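Local coordinates for protein amine Dehydrogenase (Pseudomonas putida, PDB 1JMX) that probably serves as the beta-propeller subunit of a quinohemoprotein amine dehydrogenase, an enzyme that oxidises primary amines and passes the electrons on to heme c, at residues Y58-N61 and N62-D66; P145-R148 and Q149-L152; D196-Y199 and F200-H203. One frame throughout, in Å; residues are numbered along the deposited sequence.

Contact 1: residues Y58-N61 and N62-D66; sequences YVLN and NHYGD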
loop_
_atom_site.group_PDB
_atom_site.type_symbol
_atom_site.label_atom_id
_atom_site.label_comp_id
_atom_site.label_asym_id
_atom_site.label_seq_id
_atom_site.Cartn_x
_atom_site.Cartn_y
_atom_site.Cartn_z
ATOM N N TYR B 58 29.654 10.689 -12.059
ATOM C CA TYR B 58 29.118 11.292 -10.845
ATOM C C TYR B 58 27.840 10.539 -10.503
ATOM O O TYR B 58 26.963 10.384 -11.351
ATOM C CB TYR B 58 28.885 12.795 -11.020
ATOM C CG TYR B 58 30.182 13.580 -11.027
ATOM C CD1 TYR B 58 30.855 13.841 -12.222
ATOM C CD2 TYR B 58 30.749 14.032 -9.836
ATOM C CE1 TYR B 58 32.055 14.530 -12.228
ATOM C CE2 TYR B 58 31.952 14.720 -9.833
ATOM C CZ TYR B 58 32.602 14.969 -11.034
ATOM O OH TYR B 58 33.797 15.657 -11.040
ATOM N N VAL B 59 27.771 10.046 -9.265
ATOM C CA VAL B 59 26.655 9.226 -8.786
ATOM C C VAL B 59 25.918 9.716 -7.537
ATOM O O VAL B 59 26.537 10.009 -6.511
ATOM C CB VAL B 59 27.157 7.774 -8.491
ATOM C CG1 VAL B 59 25.988 6.828 -8.243
ATOM C CG2 VAL B 59 28.025 7.263 -9.634
ATOM N N LEU B 60 24.591 9.792 -7.634
ATOM C CA LEU B 60 23.737 10.178 -6.508
ATOM C C LEU B 60 23.542 8.844 -5.801
ATOM O O LEU B 60 22.939 7.928 -6.357
ATOM C CB LEU B 60 22.379 10.686 -6.999
ATOM C CG LEU B 60 21.589 11.723 -6.191
ATOM C CD1 LEU B 60 20.105 11.458 -6.387
ATOM C CD2 LEU B 60 21.942 11.713 -4.719
ATOM N N ASN B 61 24.092 8.727 -4.601
ATOM C CA ASN B 61 24.013 7.491 -3.847
ATOM C C ASN B 61 23.761 7.742 -2.368
ATOM O O ASN B 61 23.352 8.832 -1.972
ATOM C CB ASN B 61 25.323 6.718 -4.021
ATOM C CG ASN B 61 25.104 5.265 -4.395
ATOM O OD1 ASN B 61 23.982 4.835 -4.672
ATOM N ND2 ASN B 61 26.181 4.503 -4.407
ATOM N N ASN B 62 23.987 6.704 -1.568
ATOM C CA ASN B 62 23.819 6.753 -0.118
ATOM C C ASN B 62 22.441 7.243 0.309
ATOM O O ASN B 62 22.310 8.153 1.133
ATOM C CB ASN B 62 24.910 7.612 0.517
ATOM C CG ASN B 62 25.241 7.179 1.922
ATOM O OD1 ASN B 62 25.260 5.988 2.225
ATOM N ND2 ASN B 62 25.506 8.138 2.791
ATOM N N HIS B 63 21.419 6.638 -0.287
ATOM C CA HIS B 63 20.028 6.960 0.002
ATOM C C HIS B 63 19.626 8.394 -0.318
ATOM O O HIS B 63 19.035 9.087 0.515
ATOM C CB HIS B 63 19.691 6.595 1.452
ATOM C CG HIS B 63 20.028 5.181 1.804
ATOM N ND1 HIS B 63 19.312 4.105 1.327
ATOM C CD2 HIS B 63 21.036 4.661 2.541
ATOM C CE1 HIS B 63 19.866 2.984 1.750
ATOM N NE2 HIS B 63 20.914 3.294 2.489
ATOM N N TYR B 64 19.954 8.822 -1.537
ATOM C CA TYR B 64 19.618 10.156 -2.044
ATOM C C TYR B 64 20.174 11.311 -1.208
ATOM O O TYR B 64 19.612 12.405 -1.212
ATOM C CB TYR B 64 18.091 10.303 -2.154
ATOM C CG TYR B 64 17.400 9.210 -2.953
ATOM C CD1 TYR B 64 17.274 7.915 -2.446
ATOM C CD2 TYR B 64 16.882 9.471 -4.221
ATOM C CE1 TYR B 64 16.657 6.913 -3.176
ATOM C CE2 TYR B 64 16.260 8.474 -4.962
ATOM C CZ TYR B 64 16.152 7.196 -4.436
ATOM O OH TYR B 64 15.559 6.201 -5.180
ATOM N N GLY B 65 21.286 11.083 -0.516
ATOM C CA GLY B 65 21.845 12.130 0.318
ATOM C C GLY B 65 23.275 12.560 0.054
ATOM O O GLY B 65 23.792 13.408 0.779
ATOM N N ASP B 66 23.911 11.991 -0.971
ATOM C CA ASP B 66 25.299 12.311 -1.310
ATOM C C ASP B 66 25.574 12.161 -2.803
ATOM O O ASP B 66 24.862 11.451 -3.502
ATOM C CB ASP B 66 26.261 11.361 -0.583
ATOM C CG ASP B 66 26.180 11.467 0.918
ATOM O OD1 ASP B 66 26.993 12.207 1.499
ATOM O OD2 ASP B 66 25.317 10.802 1.518
#

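Contact 2: residues P145-R148 and Q149-L152; sequences PMPR and QVYL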
loop_
_atom_site.group_PDB
_atom_site.type_symbol
_atom_site.label_atom_id
_atom_site.label_comp_id
_atom_site.label_asym_id
_atom_site.label_seq_id
_atom_site.Cartn_x
_atom_site.Cartn_y
_atom_site.Cartn_z
ATOM N N PRO B 145 17.534 29.652 -3.897
ATOM C CA PRO B 145 16.229 29.078 -3.556
ATOM C C PRO B 145 15.652 28.340 -4.766
ATOM O O PRO B 145 15.853 28.749 -5.911
ATOM C CB PRO B 145 15.395 30.309 -3.195
ATOM C CG PRO B 145 15.989 31.378 -4.051
ATOM C CD PRO B 145 17.467 31.125 -3.933
ATOM N N MET B 146 14.968 27.235 -4.505
ATOM C CA MET B 146 14.371 26.435 -5.567
ATOM C C MET B 146 12.902 26.147 -5.292
ATOM O O MET B 146 12.461 26.154 -4.140
ATOM C CB MET B 146 15.103 25.090 -5.703
ATOM C CG MET B 146 16.501 25.172 -6.268
ATOM S SD MET B 146 16.478 25.739 -7.964
ATOM C CE MET B 146 15.984 24.228 -8.831
ATOM N N PRO B 147 12.105 25.984 -6.355
ATOM C CA PRO B 147 10.691 25.684 -6.126
ATOM C C PRO B 147 10.559 24.210 -5.712
ATOM O O PRO B 147 11.515 23.441 -5.821
ATOM C CB PRO B 147 10.050 25.970 -7.491
ATOM C CG PRO B 147 11.166 25.759 -8.472
ATOM C CD PRO B 147 12.357 26.351 -7.762
ATOM N N ARG B 148 9.406 23.844 -5.168
ATOM C CA ARG B 148 9.155 22.465 -4.752
ATOM C C ARG B 148 8.915 21.560 -5.941
ATOM O O ARG B 148 8.653 22.034 -7.041
ATOM C CB ARG B 148 7.922 22.373 -3.857
ATOM C CG ARG B 148 8.095 22.993 -2.522
ATOM C CD ARG B 148 7.428 22.161 -1.465
ATOM N NE ARG B 148 8.177 22.340 -0.243
ATOM C CZ ARG B 148 9.041 21.464 0.247
ATOM N NH1 ARG B 148 9.261 20.307 -0.349
ATOM N NH2 ARG B 148 9.788 21.817 1.267
ATOM N N GLN B 149 8.973 20.256 -5.676
ATOM C CA GLN B 149 8.739 19.204 -6.659
ATOM C C GLN B 149 9.683 19.198 -7.858
ATOM O O GLN B 149 9.300 18.836 -8.972
ATOM C CB GLN B 149 7.269 19.214 -7.087
ATOM C CG GLN B 149 6.307 18.966 -5.917
ATOM C CD GLN B 149 4.867 19.367 -6.214
ATOM O OE1 GLN B 149 4.605 20.442 -6.758
ATOM N NE2 GLN B 149 3.927 18.514 -5.830
ATOM N N VAL B 150 10.934 19.575 -7.608
ATOM C CA VAL B 150 11.961 19.590 -8.637
ATOM C C VAL B 150 12.666 18.235 -8.634
ATOM O O VAL B 150 12.946 17.680 -7.578
ATOM C CB VAL B 150 12.987 20.742 -8.403
ATOM C CG1 VAL B 150 14.279 20.493 -9.169
ATOM C CG2 VAL B 150 12.380 22.085 -8.811
ATOM N N TYR B 151 12.878 17.676 -9.823
ATOM C CA TYR B 151 13.568 16.403 -9.970
ATOM C C TYR B 151 14.719 16.525 -10.980
ATOM O O TYR B 151 15.644 17.287 -10.732
ATOM C CB TYR B 151 12.584 15.254 -10.267
ATOM C CG TYR B 151 11.621 15.463 -11.425
ATOM C CD1 TYR B 151 11.776 14.752 -12.618
ATOM C CD2 TYR B 151 10.556 16.362 -11.331
ATOM C CE1 TYR B 151 10.906 14.934 -13.684
ATOM C CE2 TYR B 151 9.678 16.548 -12.398
ATOM C CZ TYR B 151 9.866 15.831 -13.573
ATOM O OH TYR B 151 9.043 16.034 -14.662
ATOM N N LEU B 152 14.664 15.832 -12.114
ATOM C CA LEU B 152 15.729 15.886 -13.123
ATOM C C LEU B 152 16.215 17.272 -13.580
ATOM O O LEU B 152 15.430 18.197 -13.772
ATOM C CB LEU B 152 15.340 15.071 -14.354
ATOM C CG LEU B 152 15.087 13.588 -14.124
ATOM C CD1 LEU B 152 14.816 12.925 -15.455
ATOM C CD2 LEU B 152 16.278 12.959 -13.450
HETATM O O HOH W 1 12.547 20.561 -5.150
#

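Contact 3: residues D196-Y199 and F200-H203; sequences DVLY and FWPH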
loop_
_atom_site.group_PDB
_atom_site.type_symbol
_atom_site.label_atom_id
_atom_site.label_comp_id
_atom_site.label_asym_id
_atom_site.label_seq_id
_atom_site.Cartn_x
_atom_site.Cartn_y
_atom_site.Cartn_z
ATOM N N ASP B 196 1.220 14.611 -17.300
ATOM C CA ASP B 196 1.701 13.913 -16.116
ATOM C C ASP B 196 3.103 13.422 -16.460
ATOM O O ASP B 196 3.324 12.813 -17.509
ATOM C CB ASP B 196 0.781 12.742 -15.739
ATOM C CG ASP B 196 1.187 12.082 -14.430
ATOM O OD1 ASP B 196 1.095 12.736 -13.380
ATOM O OD2 ASP B 196 1.612 10.913 -14.445
ATOM N N VAL B 197 4.068 13.763 -15.615
ATOM C CA VAL B 197 5.441 13.359 -15.861
ATOM C C VAL B 197 6.054 12.690 -14.638
ATOM O O VAL B 197 6.045 13.236 -13.533
ATOM C CB VAL B 197 6.346 14.553 -16.273
ATOM C CG1 VAL B 197 7.642 14.044 -16.868
ATOM C CG2 VAL B 197 5.637 15.470 -17.242
ATOM N N LEU B 198 6.573 11.492 -14.865
ATOM C CA LEU B 198 7.229 10.688 -13.847
ATOM C C LEU B 198 8.488 10.187 -14.565
ATOM O O LEU B 198 8.419 9.312 -15.428
ATOM C CB LEU B 198 6.307 9.528 -13.431
ATOM C CG LEU B 198 6.731 8.555 -12.321
ATOM C CD1 LEU B 198 7.681 7.477 -12.859
ATOM C CD2 LEU B 198 7.360 9.339 -11.164
ATOM N N TYR B 199 9.632 10.771 -14.230
ATOM C CA TYR B 199 10.879 10.401 -14.882
ATOM C C TYR B 199 12.081 10.541 -13.957
ATOM O O TYR B 199 12.358 11.622 -13.445
ATOM C CB TYR B 199 11.077 11.271 -16.125
ATOM C CG TYR B 199 11.475 10.501 -17.356
ATOM C CD1 TYR B 199 10.527 9.784 -18.089
ATOM C CD2 TYR B 199 12.797 10.487 -17.793
ATOM C CE1 TYR B 199 10.887 9.076 -19.217
ATOM C CE2 TYR B 199 13.166 9.777 -18.929
ATOM C CZ TYR B 199 12.204 9.076 -19.632
ATOM O OH TYR B 199 12.562 8.381 -20.756
ATOM N N PHE B 200 12.783 9.433 -13.745
ATOM C CA PHE B 200 13.960 9.408 -12.882
ATOM C C PHE B 200 15.183 8.939 -13.653
ATOM O O PHE B 200 16.166 8.502 -13.063
ATOM C CB PHE B 200 13.729 8.453 -11.713
ATOM C CG PHE B 200 12.517 8.780 -10.901
ATOM C CD1 PHE B 200 12.239 10.101 -10.545
ATOM C CD2 PHE B 200 11.636 7.777 -10.516
ATOM C CE1 PHE B 200 11.099 10.415 -9.821
ATOM C CE2 PHE B 200 10.495 8.079 -9.793
ATOM C CZ PHE B 200 10.223 9.396 -9.445
ATOM N N TRP B 201 15.128 9.055 -14.974
ATOM C CA TRP B 201 16.223 8.593 -15.809
ATOM C C TRP B 201 16.792 9.698 -16.712
ATOM O O TRP B 201 16.245 9.984 -17.773
ATOM C CB TRP B 201 15.756 7.382 -16.632
ATOM C CG TRP B 201 15.113 6.273 -15.776
ATOM C CD1 TRP B 201 15.754 5.225 -15.177
ATOM C CD2 TRP B 201 13.719 6.134 -15.425
ATOM N NE1 TRP B 201 14.856 4.450 -14.480
ATOM C CE2 TRP B 201 13.603 4.984 -14.613
ATOM C CE3 TRP B 201 12.561 6.872 -15.716
ATOM C CZ2 TRP B 201 12.376 4.553 -14.090
ATOM C CZ3 TRP B 201 11.342 6.441 -15.192
ATOM C CH2 TRP B 201 11.262 5.294 -14.390
ATOM N N PRO B 202 17.867 10.374 -16.258
ATOM C CA PRO B 202 18.503 11.445 -17.033
ATOM C C PRO B 202 19.418 10.822 -18.098
ATOM O O PRO B 202 20.629 10.680 -17.894
ATOM C CB PRO B 202 19.297 12.203 -15.967
ATOM C CG PRO B 202 19.742 11.096 -15.056
ATOM C CD PRO B 202 18.496 10.244 -14.928
ATOM N N HIS B 203 18.819 10.421 -19.217
ATOM C CA HIS B 203 19.563 9.802 -20.307
ATOM C C HIS B 203 20.590 10.752 -20.916
ATOM O O HIS B 203 20.303 11.919 -21.178
ATOM C CB HIS B 203 18.636 9.382 -21.459
ATOM C CG HIS B 203 17.384 8.677 -21.036
ATOM N ND1 HIS B 203 17.361 7.349 -20.678
ATOM C CD2 HIS B 203 16.099 9.095 -21.007
ATOM C CE1 HIS B 203 16.116 6.975 -20.452
ATOM N NE2 HIS B 203 15.332 8.018 -20.647
#

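Contact 1: residues Y58-N61 and N62-D66
Asn61 and Asp66 close this hairpin loop as an antiparallel hydrogen-bonded pair. Asn61 N donates to Asp66 O over 3.0 Å, fairly straight, with 158° at the hydrogen. The reverse side is looser: Asn61 O lies 3.4 Å from both Gly65 N and Asp66 N and takes a weak bond from each. Two residues thus face one, a classic beta bulge right where the returning strand begins.

The same Asp66 O is also lined by Leu60. The CA-H of Leu60 makes a bent contact with that oxygen, and methyl CD2 comes within 3.2 Å of it. Leu60 CG stands anti to the backbone N (chi1 -151°), which lets CD2 reach across to Tyr64 CA as well, 3.9 Å away; CD1 only skirts the Tyr64 ring.

Asn62, His63 and Tyr64 all have left-handed backbone angles, and three such residues in a row swing the chain round to Gly65. A side-chain bond braces this curl: Asn62 ND2 reaches Asp66 OD2 over 3.0 Å, nearly linear at 166°. The oxygen lies in the amide plane of Asn62, whereas the nitrogen meets the carboxylate from above its plane. Asp66 OD1 is held in turn by Asn82, so each carboxylate oxygen has a donor and the group is probably restrained from turning. Asn62 OD1 accepts from Lys42 N, while the Asn61 amide is tied to Gly44 and Asn21.

The loop joins strands 56-61 and 66-71, the middle pair of a four-stranded antiparallel sheet of the 47-50, 56-61, 66-71, 76-82 order expected for a propeller blade. Beyond it, Tyr64 bonds through its hydroxyl to Tyr95 of strand 89-99, the two rings meeting edge-to-face.

Contact 2: residues P145-R148 and Q149-L152
Pro147 and Val150 are joined through one water, which donates to Pro147 O and accepts from Val150 N, each bond being 3.1 Å long. The direct separation explains the water: Pro147 O and Val150 N stand 4.3 Å apart, too far to bond as in a closed reverse turn. Arg148 is extended and Gln149 left-handed in its backbone angles, roughly the pattern of a type II turn, here with a water in place of the direct bond.

An apolar strip lies beside the water. Val150 CG2 comes within 3.4 Å of Pro147 O and, on the ring itself, 3.9 Å from Pro147 CG. Its other methyl, CG1, sits anti to the backbone N (chi1 161°) and faces Met146, whose terminal CE is 4.1 Å from that CG1. Met146 brings CE there by bending at both chi2 and chi3, and the two side chains cross at about a right angle. Val163 of strand 161-164 packs against both Met146 and Val150.

The polar ends of the turn residues point elsewhere. Gln149 NE2 is gripped by backbone oxygens of Arg142 and Glu134 of the neighbouring Amine Dehydrogenase chain, while its OE1 accepts from Arg185 of its own chain. Arg148 NH1 makes a salt bridge to Glu134 of the neighbouring chain.

The chemistry therefore divides by direction: methyls and the proline ring meet at the open end of the turn, with the water linking its two limbs, while Arg148's charge and Gln149's NE2 are directed to the subunit interface and Gln149 OE1 stays with this chain.

Contact 3: residues D196-Y199 and F200-H203
Trp201 points the edge of its six-membered ring at the face of Tyr199, a T-shaped pair with planes at 88° and centroids 5.5 Å apart. Its CE3 does the touching, 4.0 Å above the phenol plane and over the ring centre. Just upstream, Leu198 pushes methyl CD2 against the Phe200 ring, 3.3 Å from CZ, a tight fit. Having CG anti to the backbone N (chi1 -177°) carries the leucine branch out to that ring, whose own stacking partner is Tyr95.

These residues belong to the long connection between strands 178-182 and 209-218, which runs near the middle of the beta-propeller, about 7 Å from the chain centre to the contact centre. Pro202 is the centre of an inverse gamma turn here, closed by a weak bond from His203 N to Trp201 O. The turn also sets Trp201 O over one face of the His203 ring, 3.4 Å above its plane and displaced toward the rim. Tyr199 O, by contrast, is buried with no polar partner in the model.

At the polar edge, Tyr199 OH and His203 NE2 share a hydrogen bond of 2.8 Å, the hydroxyl lying in the imidazole plane. A phenylalanine in place of Tyr199 lacks the hydroxyl and would probably leave His203 NE2 without this mate, its ring freer to turn. The same hydroxyl is hydrogen-bonded to Gly260 N of strand 257-262.

Contacts 2 and 3 touch, their centres about 14 Å apart: Tyr151 OH lies 3.3 Å from Val197 CG1, and Leu152 CG packs 3.4 Å from Tyr199 O. Contact 1 stands apart, its centre about 17 Å from either of the others and its nearest atoms about 8 Å from contact 2 and 7 Å from contact 3. Tyr95 spans that second gap, meeting Tyr64 on one side and Phe200 on the other. Arg140 of the neighbouring Amine Dehydrogenase chain packs on Gln149 and forms a salt bridge with Asp196, so that it touches residues of both contacts. The heme c pocket, Leu116 to Tyr120, includes no residue of the three contacts.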